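Local coordinates for protein methionine gamma-lyase (Trichomonas vaginalis, PDB 1E5E) that belongs to the Cys/Met metabolism family of PLP-dependent enzymes, a branch of the aminotransferase-like clan, and assembles as four chains, at residues K76-V81 / C223-L228; I105-L110 / F131-I136; K149-E154 / E177-I182; D165-C170 / V196-D201. All coordinates share one frame; numbering follows the deposited sequence.

Contact 1 of 4, residues K76-V81 / C223-L228; sequences KTEACV and CGKADL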
loop_
_atom_site.group_PDB
_atom_site.type_symbol
_atom_site.label_atom_id
_atom_site.label_comp_id
_atom_site.label_asym_id
_atom_site.label_seq_id
_atom_site.Cartn_x
_atom_site.Cartn_y
_atom_site.Cartn_z
ATOM N N LYS A 76 4.569 21.075 -20.216
ATOM C CA LYS A 76 4.816 21.194 -21.628
ATOM C C LYS A 76 6.255 20.842 -21.965
ATOM O O LYS A 76 6.896 21.553 -22.750
ATOM C CB LYS A 76 4.426 22.604 -22.112
ATOM C CG LYS A 76 2.951 22.957 -21.932
ATOM C CD LYS A 76 2.732 24.421 -22.376
ATOM C CE LYS A 76 1.252 24.644 -22.662
ATOM N NZ LYS A 76 0.853 26.091 -22.556
ATOM N N THR A 77 6.791 19.775 -21.388
ATOM C CA THR A 77 8.169 19.378 -21.658
ATOM C C THR A 77 8.145 18.093 -22.477
ATOM O O THR A 77 7.108 17.415 -22.402
ATOM C CB THR A 77 8.971 19.170 -20.374
ATOM O OG1 THR A 77 8.318 18.186 -19.573
ATOM C CG2 THR A 77 9.114 20.495 -19.609
ATOM N N GLU A 78 9.200 17.720 -23.180
ATOM C CA GLU A 78 9.104 16.445 -23.906
ATOM C C GLU A 78 9.036 15.255 -22.935
ATOM O O GLU A 78 8.516 14.201 -23.293
ATOM C CB GLU A 78 10.379 16.232 -24.757
ATOM C CG GLU A 78 10.447 17.350 -25.818
ATOM C CD GLU A 78 11.681 17.266 -26.701
ATOM O OE1 GLU A 78 12.687 16.606 -26.400
ATOM O OE2 GLU A 78 11.642 17.928 -27.764
ATOM N N ALA A 79 9.699 15.333 -21.787
ATOM C CA ALA A 79 9.850 14.160 -20.944
ATOM C C ALA A 79 9.836 14.592 -19.482
ATOM O O ALA A 79 9.945 15.786 -19.180
ATOM C CB ALA A 79 11.144 13.423 -21.302
ATOM N N CYS A 80 9.804 13.596 -18.628
ATOM C CA CYS A 80 9.848 13.786 -17.184
ATOM C C CYS A 80 10.413 12.513 -16.572
ATOM O O CYS A 80 10.162 11.374 -16.971
ATOM C CB CYS A 80 8.418 14.100 -16.665
ATOM S SG CYS A 80 8.314 14.028 -14.856
ATOM N N VAL A 81 11.240 12.647 -15.564
ATOM C CA VAL A 81 11.874 11.594 -14.785
ATOM C C VAL A 81 11.437 11.792 -13.325
ATOM O O VAL A 81 11.582 12.907 -12.825
ATOM C CB VAL A 81 13.396 11.700 -14.891
ATOM C CG1 VAL A 81 14.116 10.698 -13.985
ATOM C CG2 VAL A 81 13.860 11.518 -16.335
ATOM N N CYS A 223 11.762 17.743 -15.361
ATOM C CA CYS A 223 11.003 17.839 -16.612
ATOM C C CYS A 223 11.844 18.590 -17.664
ATOM O O CYS A 223 12.435 19.627 -17.290
ATOM C CB CYS A 223 9.737 18.681 -16.414
ATOM S SG CYS A 223 8.710 18.123 -15.040
ATOM N N GLY A 224 11.869 18.107 -18.885
ATOM C CA GLY A 224 12.708 18.801 -19.879
ATOM C C GLY A 224 12.748 17.969 -21.166
ATOM O O GLY A 224 11.863 17.167 -21.436
ATOM N N LYS A 225 13.757 18.223 -21.971
ATOM C CA LYS A 225 13.954 17.569 -23.251
ATOM C C LYS A 225 14.246 16.086 -23.055
ATOM O O LYS A 225 15.019 15.734 -22.183
ATOM C CB LYS A 225 15.171 18.141 -24.010
ATOM C CG LYS A 225 15.099 19.619 -24.337
ATOM C CD LYS A 225 14.045 19.881 -25.412
ATOM C CE LYS A 225 14.010 21.398 -25.680
ATOM N NZ LYS A 225 12.866 21.658 -26.613
ATOM N N ALA A 226 13.895 15.303 -24.051
ATOM C CA ALA A 226 14.115 13.855 -24.018
ATOM C C ALA A 226 15.591 13.510 -24.002
ATOM O O ALA A 226 16.005 12.590 -23.298
ATOM C CB ALA A 226 13.315 13.255 -25.183
ATOM N N ASP A 227 16.420 14.220 -24.772
ATOM C CA ASP A 227 17.843 13.905 -24.841
ATOM C C ASP A 227 18.498 14.033 -23.472
ATOM O O ASP A 227 19.125 13.087 -22.976
ATOM C CB ASP A 227 18.526 14.828 -25.868
ATOM C CG ASP A 227 20.019 14.655 -26.020
ATOM O OD1 ASP A 227 20.649 15.512 -26.715
ATOM O OD2 ASP A 227 20.682 13.697 -25.522
ATOM N N LEU A 228 18.386 15.230 -22.881
ATOM C CA LEU A 228 18.980 15.442 -21.572
ATOM C C LEU A 228 18.374 14.522 -20.517
ATOM O O LEU A 228 19.116 13.964 -19.725
ATOM C CB LEU A 228 18.894 16.902 -21.111
ATOM C CG LEU A 228 19.413 17.109 -19.678
ATOM C CD1 LEU A 228 20.919 16.902 -19.554
ATOM C CD2 LEU A 228 19.058 18.518 -19.192
#
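Glu78 reaches over the turn at Lys225 and meets the backbone of Ala226 with one carboxylate oxygen. Its OE1 accepts from Ala226 N at 2.9 Å through the anti lone pair, and the bond is almost straight (176°). The extended Glu78 chain and the Lys225 chain, bent at chi2, cross obliquely; the opposite charges come near without a salt bridge, Glu78 OE2 to Lys225 NZ being 4.1 Å. Lys225 is the N-cap residue of helix 226-241, so the carboxylate stands beside the helix start, where the helix end would probably stabilise its negative charge. Glu78 and Ala79 together face Gly224 in a classic beta bulge, where strand 79-83, outermost in this chain's seven-stranded sheet, joins antiparallel strand 220-224. Ala79 N donates to Gly224 O (2.9 Å), and Gly224 N returns a bond to Ala79 O (3.0 Å). Ala79 O is gripped twice: Thr77 OG1, set between its own backbone N and carbonyl carbon (chi1 58°), donates to Ala79 O at 2.9 Å from the face opposite Gly224 N. The same hydroxyl oxygen touches Cys223 CB at 3.5 Å. Cys80 and Cys223 bring their sulfurs to 4.1 Å against helix 62-75, whose Ile71 touches both.

Contact 2 of 4, residues I105-L110 / F131-I136; sequences ISDECL and FINTAI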
loop_
_atom_site.group_PDB
_atom_site.type_symbol
_atom_site.label_atom_id
_atom_site.label_comp_id
_atom_site.label_asym_id
_atom_site.label_seq_id
_atom_site.Cartn_x
_atom_site.Cartn_y
_atom_site.Cartn_z
ATOM N N ILE A 105 26.052 28.803 -11.618
ATOM C CA ILE A 105 25.519 30.023 -11.015
ATOM C C ILE A 105 24.139 29.717 -10.414
ATOM O O ILE A 105 23.229 29.194 -11.062
ATOM C CB ILE A 105 25.364 31.152 -12.051
ATOM C CG1 ILE A 105 26.738 31.526 -12.622
ATOM C CG2 ILE A 105 24.678 32.388 -11.447
ATOM C CD1 ILE A 105 26.664 32.382 -13.883
ATOM N N SER A 106 23.973 30.094 -9.154
ATOM C CA SER A 106 22.709 29.934 -8.481
ATOM C C SER A 106 22.219 31.185 -7.760
ATOM O O SER A 106 22.987 31.996 -7.237
ATOM C CB SER A 106 22.876 28.877 -7.374
ATOM O OG SER A 106 21.672 28.771 -6.627
ATOM N N ASP A 107 20.892 31.259 -7.671
ATOM C CA ASP A 107 20.327 32.373 -6.907
ATOM C C ASP A 107 20.759 31.998 -5.493
ATOM O O ASP A 107 20.823 30.791 -5.201
ATOM C CB ASP A 107 18.836 32.538 -6.973
ATOM C CG ASP A 107 18.362 33.857 -6.366
ATOM O OD1 ASP A 107 18.203 33.897 -5.126
ATOM O OD2 ASP A 107 18.168 34.820 -7.143
ATOM N N GLU A 108 21.073 32.998 -4.699
ATOM C CA GLU A 108 21.425 32.748 -3.308
ATOM C C GLU A 108 20.222 32.438 -2.454
ATOM O O GLU A 108 20.445 31.977 -1.329
ATOM C CB GLU A 108 22.101 34.019 -2.726
ATOM C CG GLU A 108 21.189 35.234 -2.714
ATOM C CD GLU A 108 21.834 36.507 -2.153
ATOM O OE1 GLU A 108 22.565 36.530 -1.137
ATOM O OE2 GLU A 108 21.468 37.575 -2.675
ATOM N N CYS A 109 18.993 32.790 -2.865
ATOM C CA CYS A 109 17.890 32.432 -1.965
ATOM C C CYS A 109 17.258 31.124 -2.435
ATOM O O CYS A 109 16.368 31.169 -3.314
ATOM C CB CYS A 109 16.814 33.509 -1.850
ATOM S SG CYS A 109 15.600 33.157 -0.543
ATOM N N LEU A 110 17.655 30.023 -1.847
ATOM C CA LEU A 110 17.163 28.704 -2.180
ATOM C C LEU A 110 16.701 27.996 -0.897
ATOM O O LEU A 110 17.023 28.331 0.260
ATOM C CB LEU A 110 18.303 27.822 -2.692
ATOM C CG LEU A 110 19.215 28.277 -3.818
ATOM C CD1 LEU A 110 20.310 27.273 -4.115
ATOM C CD2 LEU A 110 18.360 28.541 -5.071
ATOM N N PHE A 131 26.819 32.203 -5.712
ATOM C CA PHE A 131 25.475 32.489 -5.288
ATOM C C PHE A 131 25.247 33.984 -5.532
ATOM O O PHE A 131 26.029 34.786 -5.008
ATOM C CB PHE A 131 25.305 32.180 -3.807
ATOM C CG PHE A 131 25.357 30.713 -3.449
ATOM C CD1 PHE A 131 24.294 29.876 -3.777
ATOM C CD2 PHE A 131 26.423 30.196 -2.739
ATOM C CE1 PHE A 131 24.315 28.538 -3.403
ATOM C CE2 PHE A 131 26.464 28.863 -2.354
ATOM C CZ PHE A 131 25.397 28.036 -2.705
ATOM N N ILE A 132 24.344 34.334 -6.431
ATOM C CA ILE A 132 24.073 35.741 -6.720
ATOM C C ILE A 132 22.602 36.068 -6.562
ATOM O O ILE A 132 21.826 35.167 -6.262
ATOM C CB ILE A 132 24.466 36.054 -8.176
ATOM C CG1 ILE A 132 23.634 35.218 -9.148
ATOM C CG2 ILE A 132 25.956 35.827 -8.408
ATOM C CD1 ILE A 132 23.758 35.660 -10.602
ATOM N N ASN A 133 22.213 37.331 -6.734
ATOM C CA ASN A 133 20.799 37.703 -6.708
ATOM C C ASN A 133 20.393 37.725 -8.181
ATOM O O ASN A 133 20.622 38.716 -8.909
ATOM C CB ASN A 133 20.469 39.027 -6.025
ATOM C CG ASN A 133 18.976 39.265 -5.827
ATOM O OD1 ASN A 133 18.179 38.595 -6.481
ATOM N ND2 ASN A 133 18.564 40.163 -4.924
ATOM N N THR A 134 19.771 36.624 -8.657
ATOM C CA THR A 134 19.433 36.608 -10.090
ATOM C C THR A 134 18.252 37.531 -10.354
ATOM O O THR A 134 17.981 37.827 -11.507
ATOM C CB THR A 134 19.073 35.210 -10.612
ATOM O OG1 THR A 134 17.873 34.819 -9.892
ATOM C CG2 THR A 134 20.197 34.218 -10.366
ATOM N N ALA A 135 17.547 38.056 -9.360
ATOM C CA ALA A 135 16.457 38.994 -9.528
ATOM C C ALA A 135 16.969 40.375 -9.938
ATOM O O ALA A 135 16.206 41.164 -10.504
ATOM C CB ALA A 135 15.603 39.112 -8.276
ATOM N N ILE A 136 18.244 40.655 -9.755
ATOM C CA ILE A 136 18.863 41.923 -10.131
ATOM C C ILE A 136 19.481 41.952 -11.512
ATOM O O ILE A 136 20.440 41.262 -11.846
ATOM C CB ILE A 136 19.958 42.265 -9.081
ATOM C CG1 ILE A 136 19.236 42.350 -7.734
ATOM C CG2 ILE A 136 20.670 43.562 -9.457
ATOM C CD1 ILE A 136 20.027 42.679 -6.517
#
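Asp107 and Thr134 make the polar side-chain contact, a carboxylate oxygen held by both the hydroxyl and the amide of one residue. Thr134 OG1 donates to Asp107 OD2 along its anti lone pair at 2.8 Å, while Thr134 N reaches the same OD2, also at 2.8 Å, from above the carboxylate plane. The carboxylate gets there because CG lies anti to the backbone N (chi1 -169°). Its second oxygen, OD1, accepts from Cys109 N at 2.6 Å in an Asx turn and forms a salt bridge with Lys162. The lysine also donates to Asn133 OD1, which closes an Asx turn of its own with Ala135 N; the aspartate is thus fixed through both oxygens.

Backbone bonds join the two segments as parallel neighbours: Ile132 N to Ser106 O and Glu108 N to Ile132 O, each 2.8 Å. These are strands 103-107 and 128-132 of a beta-alpha-beta unit, linked by helix 112-124, and the second is an outermost strand of the large sheet within this chain.

Apolar and ring contacts flank the ladder. Ile105 CG2 presses on Ile132 CD1 at 3.5 Å, a pair adjoined by helix 139-143. Phe131 lies with Asp107 O and Leu110 CD1 at its ring edge, its CB meeting Glu108 CB at 3.8 Å, and it stacks with His115 of helix 112-124.

Contact 3 of 4, residues K149-E154 / E177-I182; sequences KIVYFE and EGVLVI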
loop_
_atom_site.group_PDB
_atom_site.type_symbol
_atom_site.label_atom_id
_atom_site.label_comp_id
_atom_site.label_asym_id
_atom_site.label_seq_id
_atom_site.Cartn_x
_atom_site.Cartn_y
_atom_site.Cartn_z
ATOM N N LYS A 149 28.054 26.122 -16.816
ATOM C CA LYS A 149 27.107 25.170 -17.429
ATOM C C LYS A 149 25.639 25.341 -17.052
ATOM O O LYS A 149 24.716 24.831 -17.713
ATOM C CB LYS A 149 27.522 23.775 -16.905
ATOM C CG LYS A 149 28.948 23.437 -17.319
ATOM C CD LYS A 149 29.048 23.387 -18.862
ATOM C CE LYS A 149 30.523 22.991 -19.130
ATOM N NZ LYS A 149 30.857 23.280 -20.545
ATOM N N ILE A 150 25.407 25.806 -15.836
ATOM C CA ILE A 150 24.095 25.935 -15.256
ATOM C C ILE A 150 23.819 27.278 -14.566
ATOM O O ILE A 150 24.659 27.850 -13.867
ATOM C CB ILE A 150 23.860 24.841 -14.178
ATOM C CG1 ILE A 150 23.881 23.439 -14.805
ATOM C CG2 ILE A 150 22.529 25.034 -13.458
ATOM C CD1 ILE A 150 23.990 22.326 -13.783
ATOM N N VAL A 151 22.609 27.784 -14.830
ATOM C CA VAL A 151 22.108 28.910 -14.048
ATOM C C VAL A 151 20.844 28.347 -13.351
ATOM O O VAL A 151 19.936 27.884 -14.045
ATOM C CB VAL A 151 21.803 30.126 -14.901
ATOM C CG1 VAL A 151 21.098 31.165 -14.037
ATOM C CG2 VAL A 151 23.095 30.708 -15.481
ATOM N N TYR A 152 20.746 28.445 -12.040
ATOM C CA TYR A 152 19.702 27.790 -11.266
ATOM C C TYR A 152 19.005 28.776 -10.337
ATOM O O TYR A 152 19.708 29.591 -9.728
ATOM C CB TYR A 152 20.369 26.683 -10.391
ATOM C CG TYR A 152 19.427 25.826 -9.572
ATOM C CD1 TYR A 152 18.980 26.266 -8.331
ATOM C CD2 TYR A 152 18.982 24.589 -10.025
ATOM C CE1 TYR A 152 18.114 25.498 -7.561
ATOM C CE2 TYR A 152 18.130 23.794 -9.275
ATOM C CZ TYR A 152 17.684 24.258 -8.064
ATOM O OH TYR A 152 16.848 23.475 -7.300
ATOM N N PHE A 153 17.680 28.716 -10.231
ATOM C CA PHE A 153 16.940 29.590 -9.337
ATOM C C PHE A 153 15.598 28.976 -8.922
ATOM O O PHE A 153 15.130 28.003 -9.534
ATOM C CB PHE A 153 16.651 30.956 -10.013
ATOM C CG PHE A 153 15.933 30.844 -11.302
ATOM C CD1 PHE A 153 14.530 30.756 -11.351
ATOM C CD2 PHE A 153 16.586 30.943 -12.503
ATOM C CE1 PHE A 153 13.867 30.593 -12.531
ATOM C CE2 PHE A 153 15.914 30.843 -13.704
ATOM C CZ PHE A 153 14.546 30.688 -13.729
ATOM N N GLU A 154 14.963 29.597 -7.940
ATOM C CA GLU A 154 13.608 29.220 -7.537
ATOM C C GLU A 154 12.756 30.494 -7.559
ATOM O O GLU A 154 13.175 31.446 -6.869
ATOM C CB GLU A 154 13.534 28.809 -6.072
ATOM C CG GLU A 154 14.374 27.622 -5.652
ATOM C CD GLU A 154 14.380 27.312 -4.176
ATOM O OE1 GLU A 154 13.545 27.903 -3.448
ATOM O OE2 GLU A 154 15.256 26.541 -3.690
ATOM N N GLU A 177 26.820 30.298 -25.387
ATOM C CA GLU A 177 26.378 28.962 -25.782
ATOM C C GLU A 177 26.561 27.896 -24.702
ATOM O O GLU A 177 27.469 27.942 -23.857
ATOM C CB GLU A 177 27.130 28.490 -27.044
ATOM C CG GLU A 177 26.992 29.342 -28.286
ATOM C CD GLU A 177 25.697 29.192 -29.038
ATOM O OE1 GLU A 177 24.922 28.247 -28.781
ATOM O OE2 GLU A 177 25.422 30.000 -29.966
ATOM N N GLY A 178 25.702 26.874 -24.675
ATOM C CA GLY A 178 25.994 25.732 -23.767
ATOM C C GLY A 178 25.649 25.940 -22.307
ATOM O O GLY A 178 26.287 25.321 -21.452
ATOM N N VAL A 179 24.712 26.824 -21.974
ATOM C CA VAL A 179 24.337 27.035 -20.552
ATOM C C VAL A 179 22.919 26.477 -20.399
ATOM O O VAL A 179 21.999 26.745 -21.193
ATOM C CB VAL A 179 24.347 28.514 -20.154
ATOM C CG1 VAL A 179 24.028 28.781 -18.668
ATOM C CG2 VAL A 179 25.728 29.133 -20.486
ATOM N N LEU A 180 22.719 25.807 -19.276
ATOM C CA LEU A 180 21.359 25.288 -18.998
ATOM C C LEU A 180 20.705 26.092 -17.882
ATOM O O LEU A 180 21.335 26.314 -16.839
ATOM C CB LEU A 180 21.501 23.796 -18.604
ATOM C CG LEU A 180 21.691 22.900 -19.848
ATOM C CD1 LEU A 180 21.911 21.451 -19.480
ATOM C CD2 LEU A 180 20.479 23.040 -20.782
ATOM N N VAL A 181 19.483 26.544 -18.132
ATOM C CA VAL A 181 18.769 27.252 -17.070
ATOM C C VAL A 181 17.828 26.238 -16.430
ATOM O O VAL A 181 16.978 25.657 -17.114
ATOM C CB VAL A 181 17.999 28.472 -17.575
ATOM C CG1 VAL A 181 17.260 29.140 -16.412
ATOM C CG2 VAL A 181 19.049 29.422 -18.189
ATOM N N ILE A 182 17.878 26.121 -15.125
ATOM C CA ILE A 182 17.100 25.139 -14.378
ATOM C C ILE A 182 16.207 25.889 -13.401
ATOM O O ILE A 182 16.762 26.673 -12.614
ATOM C CB ILE A 182 18.015 24.144 -13.633
ATOM C CG1 ILE A 182 18.933 23.376 -14.601
ATOM C CG2 ILE A 182 17.170 23.167 -12.815
ATOM C CD1 ILE A 182 19.967 22.471 -13.932
HETATM O O HOH W 1 25.294 23.134 -20.135
#
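Phe153 turns one ring face to the carbonyl oxygen of Ile182, which lies 4.3 Å above the ring plane and is displaced toward the rim. Chi1 of 56° sets its CG between the backbone N and the residue's own carbonyl carbon, and Phe153 CE2 reaches Val181 CG1 at 3.5 Å, an oblique approach to the ring. The Tyr152 ring belongs to the other face of the sheet; Ile182 CG2 comes in obliquely to Tyr152 CD2 at 3.6 Å, while Phe118 meets it edge-to-face. On that side Ile182 CD1 also packs on Ile150 CG2 (3.7 Å).

Between these layers strands 148-154 and 180-184 run parallel, their short segments inclined at 21°. Leu180 N donates to Lys149 O (2.7 Å), Val151 N to Leu180 O, Ile182 N to Val151 O, and Phe153 N to Ile182 O in a longer bond of 3.3 Å. Helix 166-174 links the strands in a beta-alpha-beta unit and packs on Phe153 and Val181. Where the pairing starts, a water donates to both Lys149 O and Gly178 O. Glu154, just past the ladder, touches the bound N-(hydroxy{3-hydroxy-2-methyl-5-[(phosphonooxy)methyl]pyridin-4-yl}methyl)norvaline. Buried backbone polarity is thus met largely by strand pairing, and the side chains supply apolar packing.

Contact 4 of 4, residues D165-C170 / V196-D201; sequences DMERVC and VDFGVD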
loop_
_atom_site.group_PDB
_atom_site.type_symbol
_atom_site.label_atom_id
_atom_site.label_comp_id
_atom_site.label_asym_id
_atom_site.label_seq_id
_atom_site.Cartn_x
_atom_site.Cartn_y
_atom_site.Cartn_z
ATOM N N ASP A 165 12.513 37.371 -12.557
ATOM C CA ASP A 165 12.145 37.506 -13.957
ATOM C C ASP A 165 12.904 36.462 -14.774
ATOM O O ASP A 165 14.056 36.620 -15.163
ATOM C CB ASP A 165 12.475 38.930 -14.432
ATOM C CG ASP A 165 12.091 39.129 -15.876
ATOM O OD1 ASP A 165 11.941 38.184 -16.667
ATOM O OD2 ASP A 165 11.965 40.310 -16.251
ATOM N N MET A 166 12.219 35.352 -15.036
ATOM C CA MET A 166 12.764 34.192 -15.721
ATOM C C MET A 166 13.152 34.467 -17.170
ATOM O O MET A 166 14.219 34.006 -17.592
ATOM C CB MET A 166 11.764 33.011 -15.712
ATOM C CG MET A 166 11.568 32.437 -14.317
ATOM S SD MET A 166 10.645 30.892 -14.241
ATOM C CE MET A 166 9.000 31.466 -14.594
ATOM N N GLU A 167 12.293 35.190 -17.881
ATOM C CA GLU A 167 12.669 35.488 -19.265
ATOM C C GLU A 167 14.015 36.231 -19.336
ATOM O O GLU A 167 14.884 35.869 -20.133
ATOM C CB GLU A 167 11.609 36.292 -19.979
ATOM C CG GLU A 167 11.919 36.382 -21.467
ATOM C CD GLU A 167 10.709 36.828 -22.243
ATOM O OE1 GLU A 167 9.614 37.055 -21.667
ATOM O OE2 GLU A 167 10.834 36.904 -23.479
ATOM N N ARG A 168 14.189 37.194 -18.434
ATOM C CA ARG A 168 15.413 37.950 -18.361
ATOM C C ARG A 168 16.625 37.095 -18.022
ATOM O O ARG A 168 17.659 37.250 -18.680
ATOM C CB ARG A 168 15.398 39.084 -17.318
ATOM C CG ARG A 168 16.540 40.053 -17.691
ATOM C CD ARG A 168 16.464 41.344 -16.881
ATOM N NE ARG A 168 16.772 41.031 -15.478
ATOM C CZ ARG A 168 15.854 41.312 -14.537
ATOM N NH1 ARG A 168 14.676 41.859 -14.853
ATOM N NH2 ARG A 168 16.168 41.002 -13.289
ATOM N N VAL A 169 16.472 36.245 -17.002
ATOM C CA VAL A 169 17.560 35.383 -16.602
ATOM C C VAL A 169 17.910 34.472 -17.781
ATOM O O VAL A 169 19.093 34.241 -18.040
ATOM C CB VAL A 169 17.187 34.582 -15.342
ATOM C CG1 VAL A 169 18.137 33.421 -15.061
ATOM C CG2 VAL A 169 17.089 35.489 -14.106
ATOM N N CYS A 170 16.913 33.920 -18.463
ATOM C CA CYS A 170 17.213 33.025 -19.569
ATOM C C CYS A 170 17.938 33.733 -20.707
ATOM O O CYS A 170 18.897 33.184 -21.253
ATOM C CB CYS A 170 15.943 32.319 -20.069
ATOM S SG CYS A 170 15.341 31.137 -18.839
ATOM N N VAL A 196 9.212 26.632 -18.860
ATOM C CA VAL A 196 9.725 26.513 -20.211
ATOM C C VAL A 196 9.127 27.589 -21.121
ATOM O O VAL A 196 9.782 27.908 -22.103
ATOM C CB VAL A 196 9.503 25.151 -20.898
ATOM C CG1 VAL A 196 10.153 24.039 -20.059
ATOM C CG2 VAL A 196 8.009 24.871 -21.103
ATOM N N ASP A 197 7.948 28.147 -20.822
ATOM C CA ASP A 197 7.346 29.206 -21.577
ATOM C C ASP A 197 8.293 30.422 -21.652
ATOM O O ASP A 197 8.143 31.282 -22.519
ATOM C CB ASP A 197 6.043 29.730 -20.966
ATOM C CG ASP A 197 4.869 28.771 -21.068
ATOM O OD1 ASP A 197 4.933 27.837 -21.888
ATOM O OD2 ASP A 197 3.901 28.957 -20.302
ATOM N N PHE A 198 9.139 30.612 -20.646
ATOM C CA PHE A 198 10.055 31.719 -20.508
ATOM C C PHE A 198 11.475 31.444 -20.978
ATOM O O PHE A 198 12.321 32.360 -20.875
ATOM C CB PHE A 198 10.053 32.210 -19.031
ATOM C CG PHE A 198 8.614 32.591 -18.716
ATOM C CD1 PHE A 198 8.076 33.815 -19.033
ATOM C CD2 PHE A 198 7.804 31.652 -18.106
ATOM C CE1 PHE A 198 6.749 34.100 -18.740
ATOM C CE2 PHE A 198 6.488 31.925 -17.811
ATOM C CZ PHE A 198 5.946 33.153 -18.124
ATOM N N GLY A 199 11.748 30.251 -21.498
ATOM C CA GLY A 199 13.038 29.873 -22.033
ATOM C C GLY A 199 13.786 28.907 -21.108
ATOM O O GLY A 199 14.946 28.568 -21.368
ATOM N N VAL A 200 13.211 28.524 -19.967
ATOM C CA VAL A 200 13.908 27.631 -19.017
ATOM C C VAL A 200 14.193 26.289 -19.664
ATOM O O VAL A 200 13.350 25.842 -20.439
ATOM C CB VAL A 200 13.128 27.504 -17.697
ATOM C CG1 VAL A 200 13.603 26.366 -16.796
ATOM C CG2 VAL A 200 13.230 28.818 -16.924
ATOM N N ASP A 201 15.313 25.599 -19.401
ATOM C CA ASP A 201 15.551 24.337 -20.118
ATOM C C ASP A 201 15.020 23.126 -19.338
ATOM O O ASP A 201 14.613 22.132 -19.932
ATOM C CB ASP A 201 17.094 24.250 -20.243
ATOM C CG ASP A 201 17.617 25.385 -21.118
ATOM O OD1 ASP A 201 17.196 25.370 -22.297
ATOM O OD2 ASP A 201 18.408 26.266 -20.709
#
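Phe198 O is approached by two groups of the facing helix. Glu167 CA lies 3.5 Å from Phe198 O in a weak but nearly straight CA-H...O contact (163°), and Cys170 CB stands 3.7 Å from the same oxygen in plain van der Waals contact. Apolar packing does most of the joining. Cys170 SG lies anti to its own carbonyl carbon (chi1 -69°) and rests against Gly199 C at 3.5 Å, with Val200 CG2 touching the same sulfur at 3.7 Å. Gly199, with positive phi, carries the chain out of a 3-10 turn toward strand 202-206. The loop lies against the first turn of helix 166-174, the connecting helix of a beta-alpha-beta unit, which lies on the sheet beside Phe153. That helix begins at the N-cap Asp165, whose OD1 accepts from Arg168 N at 3.0 Å from well above the carboxylate plane. Met166 and Phe198 meet at two levels, CB to CB at 3.8 Å and, farther out, Met166 CE against Phe198 CD2 at 3.7 Å. The methyl reaches the ring obliquely, while Glu167 CB lies at the ring edge. Helix 298-304 touches the aromatic through Lys303 and Gln304, and Asp201 OD2 at the far end of the loop accepts from His174 and Val181 N.

From the N terminus, residues 76-81 open the longest of the four loops, closed only at 223-228, so contact 1 encloses the other three. Contact 2 comes first inside it, a short loop that closes at 131-136 before contact 3 begins at 149. Contacts 3 and 4 then cross: 165-170 falls between the two segments of contact 3, and its partner 196-201 follows 177-182. Contacts 1 and 2 lie toward opposite edges of the seven-stranded sheet and contact 3 in its interior, where strand 148-154 adjoins strand 103-107 of contact 2. Contact 4 ties helix 166-174 to the loop before strand 202-206, touching contact 3 through Phe153 and Met166, contact 1 through Val196 and Thr77, and contact 2 through Arg168 and Ala135.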